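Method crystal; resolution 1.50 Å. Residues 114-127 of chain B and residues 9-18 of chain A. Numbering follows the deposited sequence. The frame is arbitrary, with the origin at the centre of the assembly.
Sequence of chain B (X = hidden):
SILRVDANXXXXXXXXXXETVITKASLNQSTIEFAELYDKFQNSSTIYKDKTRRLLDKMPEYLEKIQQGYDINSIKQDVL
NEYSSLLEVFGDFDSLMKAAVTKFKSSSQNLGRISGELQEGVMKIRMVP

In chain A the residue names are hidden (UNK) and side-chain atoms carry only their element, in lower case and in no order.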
ATOM      1  N   ILE B 114       5.316   2.304 -23.025  1.00 18.38           N
ATOM      2  CA  ILE B 114       4.265   2.366 -24.035  1.00 18.59           C
ATOM      3  C   ILE B 114       3.951   3.815 -24.385  1.00 20.79           C
ATOM      4  O   ILE B 114       3.783   4.163 -25.562  1.00 19.94           O
ATOM      5  CB  ILE B 114       3.015   1.609 -23.550  1.00 16.49           C
ATOM      6  CG1 ILE B 114       3.326   0.122 -23.392  1.00 19.59           C
ATOM      7  CG2 ILE B 114       1.864   1.800 -24.527  1.00 20.15           C
ATOM      8  CD1 ILE B 114       2.372  -0.569 -22.456  1.00 21.34           C
ATOM      9  N   SER B 115       3.888   4.688 -23.375  1.00 18.85           N
ATOM     10  CA  SER B 115       3.539   6.083 -23.625  1.00 19.97           C
ATOM     11  C   SER B 115       4.586   6.768 -24.496  1.00 22.95           C
ATOM     12  O   SER B 115       4.243   7.594 -25.350  1.00 22.80           O
ATOM     13  CB  SER B 115       3.370   6.833 -22.305  1.00 19.47           C
ATOM     14  OG  SER B 115       4.625   7.135 -21.726  1.00 27.55           O
ATOM     15  N   GLY B 116       5.863   6.438 -24.300  1.00 22.11           N
ATOM     16  CA  GLY B 116       6.892   6.953 -25.189  1.00 26.68           C
ATOM     17  C   GLY B 116       6.705   6.488 -26.620  1.00 24.34           C
ATOM     18  O   GLY B 116       6.861   7.267 -27.564  1.00 24.27           O
ATOM     19  N   GLU B 117       6.357   5.214 -26.800  1.00 22.64           N
ATOM     20  CA  GLU B 117       6.114   4.689 -28.138  1.00 23.48           C
ATOM     21  C   GLU B 117       4.866   5.307 -28.757  1.00 26.60           C
ATOM     22  O   GLU B 117       4.840   5.593 -29.960  1.00 25.45           O
ATOM     23  CB  GLU B 117       5.990   3.166 -28.089  1.00 26.94           C
ATOM     24  CG  GLU B 117       7.301   2.440 -27.820  1.00 31.84           C
ATOM     25  CD  GLU B 117       7.190   0.943 -28.058  1.00 39.53           C
ATOM     26  OE1 GLU B 117       6.320   0.297 -27.434  1.00 37.08           O
ATOM     27  OE2 GLU B 117       7.971   0.411 -28.874  1.00 48.27           O
ATOM     28  N   LEU B 118       3.813   5.500 -27.956  1.00 22.34           N
ATOM     29  CA  LEU B 118       2.605   6.153 -28.457  1.00 20.91           C
ATOM     30  C   LEU B 118       2.903   7.563 -28.939  1.00 24.22           C
ATOM     31  O   LEU B 118       2.375   7.999 -29.970  1.00 26.88           O
ATOM     32  CB  LEU B 118       1.528   6.190 -27.375  1.00 22.24           C
ATOM     33  CG  LEU B 118       0.680   4.942 -27.132  1.00 18.81           C
ATOM     34  CD1 LEU B 118      -0.067   5.099 -25.815  1.00 22.55           C
ATOM     35  CD2 LEU B 118      -0.290   4.683 -28.273  1.00 22.25           C
ATOM     36  N   GLN B 119       3.734   8.297 -28.197  1.00 24.42           N
ATOM     37  CA  GLN B 119       4.017   9.681 -28.559  1.00 24.43           C
ATOM     38  C   GLN B 119       4.673   9.754 -29.929  1.00 25.83           C
ATOM     39  O   GLN B 119       4.229  10.502 -30.807  1.00 24.26           O
ATOM     40  CB  GLN B 119       4.907  10.321 -27.498  1.00 27.31           C
ATOM     41  CG  GLN B 119       5.062  11.820 -27.625  1.00 34.00           C
ATOM     42  CD  GLN B 119       5.310  12.476 -26.281  1.00 35.87           C
ATOM     43  OE1 GLN B 119       4.372  12.869 -25.587  1.00 38.40           O
ATOM     44  NE2 GLN B 119       6.577  12.586 -25.900  1.00 37.78           N
ATOM     45  N   GLU B 120       5.712   8.948 -30.144  1.00 27.34           N
ATOM     46  CA  GLU B 120       6.370   8.956 -31.444  1.00 27.77           C
ATOM     47  C   GLU B 120       5.477   8.338 -32.511  1.00 29.34           C
ATOM     48  O   GLU B 120       5.446   8.812 -33.651  1.00 26.07           O
ATOM     49  CB  GLU B 120       7.709   8.225 -31.361  1.00 29.20           C
ATOM     50  CG  GLU B 120       8.651   8.794 -30.310  1.00 34.52           C
ATOM     51  CD  GLU B 120       9.395  10.036 -30.787  1.00 43.31           C
ATOM     52  OE1 GLU B 120       9.079  10.550 -31.885  1.00 40.89           O
ATOM     53  OE2 GLU B 120      10.298  10.501 -30.053  1.00 44.25           O
ATOM     54  N   GLY B 121       4.724   7.297 -32.151  1.00 25.48           N
ATOM     55  CA  GLY B 121       3.869   6.639 -33.128  1.00 22.24           C
ATOM     56  C   GLY B 121       2.778   7.543 -33.668  1.00 26.14           C
ATOM     57  O   GLY B 121       2.531   7.588 -34.876  1.00 25.54           O
ATOM     58  N   VAL B 122       2.096   8.268 -32.780  1.00 21.53           N
ATOM     59  CA  VAL B 122       1.004   9.123 -33.228  1.00 20.12           C
ATOM     60  C   VAL B 122       1.540  10.332 -33.983  1.00 24.87           C
ATOM     61  O   VAL B 122       0.899  10.817 -34.925  1.00 24.00           O
ATOM     62  CB  VAL B 122       0.119   9.533 -32.037  1.00 20.01           C
ATOM     63  CG1 VAL B 122      -0.932  10.542 -32.463  1.00 23.89           C
ATOM     64  CG2 VAL B 122      -0.564   8.298 -31.455  1.00 23.34           C
ATOM     65  N   MET B 123       2.740  10.803 -33.641  1.00 22.17           N
ATOM     66  CA  MET B 123       3.243  11.994 -34.317  1.00 25.48           C
ATOM     67  C   MET B 123       3.686  11.671 -35.734  1.00 23.68           C
ATOM     68  O   MET B 123       3.480  12.472 -36.653  1.00 24.47           O
ATOM     69  CB  MET B 123       4.431  12.575 -33.549  1.00 25.89           C
ATOM     70  CG  MET B 123       4.105  13.364 -32.290  1.00 26.45           C
ATOM     71  SD  MET B 123       5.597  13.770 -31.344  1.00 42.05           S
ATOM     72  CE  MET B 123       6.011  15.365 -32.040  1.00 32.42           C
ATOM     73  N   LYS B 124       4.202  10.467 -35.943  1.00 24.94           N
ATOM     74  CA  LYS B 124       4.723  10.057 -37.239  1.00 27.32           C
ATOM     75  C   LYS B 124       3.654   9.600 -38.221  1.00 28.70           C
ATOM     76  O   LYS B 124       3.959   9.481 -39.413  1.00 31.07           O
ATOM     77  CB  LYS B 124       5.781   8.970 -37.051  1.00 30.76           C
ATOM     78  CG  LYS B 124       7.148   9.544 -36.681  1.00 31.50           C
ATOM     79  CD  LYS B 124       7.476  10.788 -37.525  1.00 30.64           C
ATOM     80  CE  LYS B 124       8.566  11.654 -36.896  1.00 34.16           C
ATOM     81  NZ  LYS B 124       8.223  12.125 -35.526  1.00 38.41           N
ATOM     82  N   ILE B 125       2.426   9.322 -37.774  1.00 22.50           N
ATOM     83  CA  ILE B 125       1.392   8.994 -38.751  1.00 25.64           C
ATOM     84  C   ILE B 125       1.020  10.219 -39.576  1.00 23.94           C
ATOM     85  O   ILE B 125       0.523  10.079 -40.698  1.00 30.16           O
ATOM     86  CB  ILE B 125       0.142   8.379 -38.088  1.00 30.29           C
ATOM     87  CG1 ILE B 125      -0.603   9.418 -37.245  1.00 26.77           C
ATOM     88  CG2 ILE B 125       0.508   7.140 -37.286  1.00 28.97           C
ATOM     89  CD1 ILE B 125      -2.032   9.038 -36.927  1.00 29.19           C
ATOM     90  N   ARG B 126       1.219  11.424 -39.038  1.00 21.20           N
ATOM     91  CA  ARG B 126       0.860  12.660 -39.737  1.00 25.29           C
ATOM     92  C   ARG B 126       1.741  12.873 -40.962  1.00 26.07           C
ATOM     93  O   ARG B 126       2.957  13.061 -40.847  1.00 23.27           O
ATOM     94  CB  ARG B 126       0.966  13.853 -38.797  1.00 23.33           C
ATOM     95  CG  ARG B 126      -0.041  13.838 -37.661  1.00 26.35           C
ATOM     96  CD  ARG B 126       0.235  14.979 -36.711  1.00 27.89           C
ATOM     97  NE  ARG B 126       1.600  14.896 -36.212  1.00 22.62           N
ATOM     98  CZ  ARG B 126       2.197  15.843 -35.503  1.00 22.33           C
ATOM     99  NH1 ARG B 126       1.550  16.963 -35.193  1.00 27.83           N
ATOM    100  NH2 ARG B 126       3.447  15.665 -35.102  1.00 28.27           N
ATOM    101  N   MET B 127       1.135  12.814 -42.139  1.00 25.74           N
ATOM    102  CA  MET B 127       1.828  13.077 -43.388  1.00 24.72           C
ATOM    103  C   MET B 127       1.174  14.256 -44.092  1.00 24.10           C
ATOM    104  O   MET B 127      -0.013  14.533 -43.904  1.00 26.78           O
ATOM    105  CB  MET B 127       1.839  11.835 -44.288  1.00 28.79           C
ATOM    106  CG  MET B 127       2.442  10.625 -43.591  1.00 28.64           C
ATOM    107  SD  MET B 127       2.563   9.157 -44.624  1.00 35.41           S
ATOM    108  CE  MET B 127       1.047   9.249 -45.570  1.00 31.25           C
TER
ATOM    109  N   UNK A   9      -9.305  15.037 -36.137  1.00 27.60           N
ATOM    110  CA  UNK A   9      -9.343  13.721 -35.505  1.00 30.01           C
ATOM    111  C   UNK A   9      -7.950  13.275 -35.087  1.00 28.60           C
ATOM    112  O   UNK A   9      -7.790  12.642 -34.034  1.00 23.84           O
ATOM    113  c   UNK A   9      -9.919  12.670 -36.458  1.00 33.37           C
ATOM    114  c   UNK A   9     -12.304  13.254 -35.756  1.00 39.52           C
ATOM    115  n   UNK A   9     -15.667  13.454 -37.231  1.00 38.56           N
ATOM    116  n   UNK A   9     -13.585  13.725 -36.287  1.00 41.82           N
ATOM    117  c   UNK A   9     -14.539  12.931 -36.771  1.00 39.96           C
ATOM    118  n   UNK A   9     -14.369  11.614 -36.794  1.00 40.21           N
ATOM    119  c   UNK A   9     -11.377  12.814 -36.872  1.00 38.62           C
ATOM    120  N   UNK A  10      -6.929  13.625 -35.875  1.00 23.75           N
ATOM    121  CA  UNK A  10      -5.559  13.276 -35.519  1.00 21.34           C
ATOM    122  C   UNK A  10      -5.067  14.148 -34.372  1.00 21.60           C
ATOM    123  O   UNK A  10      -4.341  13.680 -33.487  1.00 21.76           O
ATOM    124  c   UNK A  10      -5.153  11.002 -37.520  1.00 23.41           C
ATOM    125  c   UNK A  10      -4.639  13.378 -36.749  1.00 23.54           C
ATOM    126  c   UNK A  10      -3.223  12.976 -36.379  1.00 21.41           C
ATOM    127  c   UNK A  10      -5.154  12.472 -37.873  1.00 24.73           C
ATOM    128  N   UNK A  11      -5.460  15.426 -34.357  1.00 21.90           N
ATOM    129  CA  UNK A  11      -5.058  16.281 -33.247  1.00 22.14           C
ATOM    130  C   UNK A  11      -5.668  15.807 -31.935  1.00 24.29           C
ATOM    131  O   UNK A  11      -5.021  15.902 -30.887  1.00 22.15           O
ATOM    132  c   UNK A  11      -4.610  18.373 -34.594  1.00 27.91           C
ATOM    133  o   UNK A  11      -3.511  17.847 -34.872  1.00 31.40           O
ATOM    134  o   UNK A  11      -5.030  19.411 -35.145  1.00 35.33           O
ATOM    135  c   UNK A  11      -5.456  17.732 -33.518  1.00 28.72           C
ATOM    136  N   UNK A  12      -6.882  15.255 -31.975  1.00 20.88           N
ATOM    137  CA  UNK A  12      -7.446  14.671 -30.762  1.00 18.00           C
ATOM    138  C   UNK A  12      -6.587  13.515 -30.267  1.00 23.50           C
ATOM    139  O   UNK A  12      -6.332  13.401 -29.064  1.00 19.99           O
ATOM    140  o   UNK A  12     -11.393  12.263 -26.279  1.00 35.05           O
ATOM    141  c   UNK A  12      -9.543  14.455 -28.564  1.00 28.30           C
ATOM    142  c   UNK A  12     -10.797  11.995 -28.570  1.00 25.05           C
ATOM    143  c   UNK A  12     -10.184  12.468 -29.715  1.00 28.71           C
ATOM    144  c   UNK A  12     -10.155  13.986 -27.407  1.00 28.15           C
ATOM    145  c   UNK A  12      -9.553  13.702 -29.736  1.00 25.88           C
ATOM    146  c   UNK A  12     -10.776  12.753 -27.417  1.00 28.09           C
ATOM    147  c   UNK A  12      -8.884  14.210 -30.996  1.00 22.36           C
ATOM    148  N   UNK A  13      -6.123  12.653 -31.178  1.00 17.37           N
ATOM    149  CA  UNK A  13      -5.266  11.544 -30.772  1.00 17.15           C
ATOM    150  C   UNK A  13      -3.970  12.039 -30.145  1.00 19.01           C
ATOM    151  O   UNK A  13      -3.485  11.462 -29.163  1.00 17.99           O
ATOM    152  c   UNK A  13      -4.945  10.662 -31.979  1.00 19.33           C
ATOM    153  c   UNK A  13      -6.025   9.739 -32.532  1.00 23.16           C
ATOM    154  c   UNK A  13      -5.440   8.897 -33.657  1.00 23.86           C
ATOM    155  c   UNK A  13      -6.597   8.856 -31.440  1.00 25.46           C
ATOM    156  N   UNK A  14      -3.397  13.116 -30.685  1.00 16.55           N
ATOM    157  CA  UNK A  14      -2.197  13.683 -30.087  1.00 18.09           C
ATOM    158  C   UNK A  14      -2.482  14.205 -28.687  1.00 19.57           C
ATOM    159  O   UNK A  14      -1.654  14.057 -27.783  1.00 19.90           O
ATOM    160  c   UNK A  14      -0.789  14.370 -32.169  1.00 26.12           C
ATOM    161  c   UNK A  14      -1.635  14.798 -30.968  1.00 22.61           C
ATOM    162  c   UNK A  14       0.527  13.784 -31.702  1.00 28.13           C
ATOM    163  c   UNK A  14      -0.561  15.567 -33.085  1.00 30.31           C
ATOM    164  N   UNK A  15      -3.652  14.821 -28.491  1.00 20.86           N
ATOM    165  CA  UNK A  15      -4.009  15.323 -27.167  1.00 21.94           C
ATOM    166  C   UNK A  15      -4.213  14.176 -26.184  1.00 21.70           C
ATOM    167  O   UNK A  15      -3.818  14.275 -25.016  1.00 21.18           O
ATOM    168  c   UNK A  15      -5.277  16.172 -27.254  1.00 21.65           C
ATOM    169  c   UNK A  15      -5.030  17.536 -27.876  1.00 25.84           C
ATOM    170  o   UNK A  15      -3.887  17.939 -28.090  1.00 30.74           O
ATOM    171  n   UNK A  15      -6.108  18.246 -28.185  1.00 30.31           N
ATOM    172  N   UNK A  16      -4.796  13.068 -26.648  1.00 18.41           N
ATOM    173  CA  UNK A  16      -4.961  11.908 -25.778  1.00 15.80           C
ATOM    174  C   UNK A  16      -3.614  11.331 -25.372  1.00 18.91           C
ATOM    175  O   UNK A  16      -3.440  10.874 -24.235  1.00 17.54           O
ATOM    176  c   UNK A  16      -5.805  10.838 -26.472  1.00 15.97           C
ATOM    177  c   UNK A  16      -8.033  11.136 -25.351  1.00 18.91           C
ATOM    178  c   UNK A  16      -7.898  10.071 -27.603  1.00 20.83           C
ATOM    179  c   UNK A  16      -7.293  11.111 -26.679  1.00 17.71           C
ATOM    180  N   UNK A  17      -2.645  11.326 -26.286  1.00 16.08           N
ATOM    181  CA  UNK A  17      -1.342  10.797 -25.915  1.00 13.57           C
ATOM    182  C   UNK A  17      -0.671  11.726 -24.911  1.00 21.84           C
ATOM    183  O   UNK A  17      -0.024  11.269 -23.959  1.00 20.15           O
ATOM    184  c   UNK A  17      -1.102   9.448 -28.015  1.00 19.20           C
ATOM    185  c   UNK A  17       0.936  10.217 -26.772  1.00 21.70           C
ATOM    186  c   UNK A  17      -0.483  10.566 -27.169  1.00 20.60           C
ATOM    187  N   UNK A  18      -0.879  13.038 -25.054  1.00 18.56           N
ATOM    188  CA  UNK A  18      -0.387  13.973 -24.047  1.00 19.82           C
ATOM    189  C   UNK A  18      -1.000  13.688 -22.680  1.00 19.38           C
ATOM    190  O   UNK A  18      -0.296  13.699 -21.665  1.00 18.12           O
ATOM    191  c   UNK A  18      -0.677  15.410 -24.477  1.00 22.17           C
ATOM    192  o   UNK A  18       0.126  15.769 -25.584  1.00 26.48           O
TER

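Position 9 carries seven side-chain atoms: three carbons in a row, a nitrogen, then a carbon bearing two more nitrogens. That guanidinium is Arg9(A), and it stays clear of chain B.

Position 10 has four carbons, forked at the first, with one arm two carbons long. The end carbon of that arm lies 3.7 Å from CD1 of Ile125(B), the lone methyl 3.5 Å from CG of Arg126(B): isoleucine. Ile10(A) points toward chain B and packs on both an apolar chain and the aliphatic stem of a charged one.

Position 11 has two carbons, the second bearing two oxygens: a carboxylate one carbon from the backbone, Asp11(A). Its CA-to-CB bond points away, but its end comes nearer, the closer carboxylate oxygen standing 5.1 Å from NH1 of Arg126(B), too far for a contact.

Position 12 shows one carbon, then a six-carbon ring bearing one oxygen. It is Tyr12(A), out of reach of this helix and hydrogen-bonded through its hydroxyl elsewhere in the structure.

Position 13 has four carbons forked at the second. Its CB sits 4.0 Å from CG1 of Val122(B), and it points toward chain B: Leu13(A).

Position 14 repeats that pattern. Its CA-to-CB bond points sideways, but the end comes nearer: one terminal methyl lies 3.6 Å from CG1 of Val122(B) and 3.7 Å from CG of Met123(B), while the other covers one face of the Arg126(B) guanidinium, 3.3 Å from NH1. This is Leu14(A).

Position 15 has two carbons, the second with one oxygen and one nitrogen, an amide: Asn15(A), out of reach.

Position 16 has four carbons forked at the second. Leu16(A) is buried, yet not by this stretch of chain B.

Position 17 has three carbons, one carrying the other two. One methyl lies 3.6 Å from CA of Gln119(B), the other 3.7 Å from CG2 of Val122(B). Val17(A) has the largest covered area here; its short side chain brings a methyl against the opposing backbone.

Position 18 is one carbon and one oxygen, Ser18(A), pointing away.

The helices run nearly antiparallel, at 163°, with axes approaching to 9.6 Å. Positions 10, 13, 14 and 17 follow the three-and-four spacing of one helical face, and Val122(B) fits among the last three. No hydrogen bond crosses; the fit is mainly apolar, with the Arg126(B) stem and guanidinium laid against Ile10(A) and Leu14(A). NE of Arg126(B) donates to O of Met123(B) at 3.1 Å, tethering the guanidinium to its own chain. The rule is compact: aliphatic shape fills the seam, and the one charged chain that joins it lends its stem and one guanidinium face.

Chain A (9-18) RIDYLLNLVS
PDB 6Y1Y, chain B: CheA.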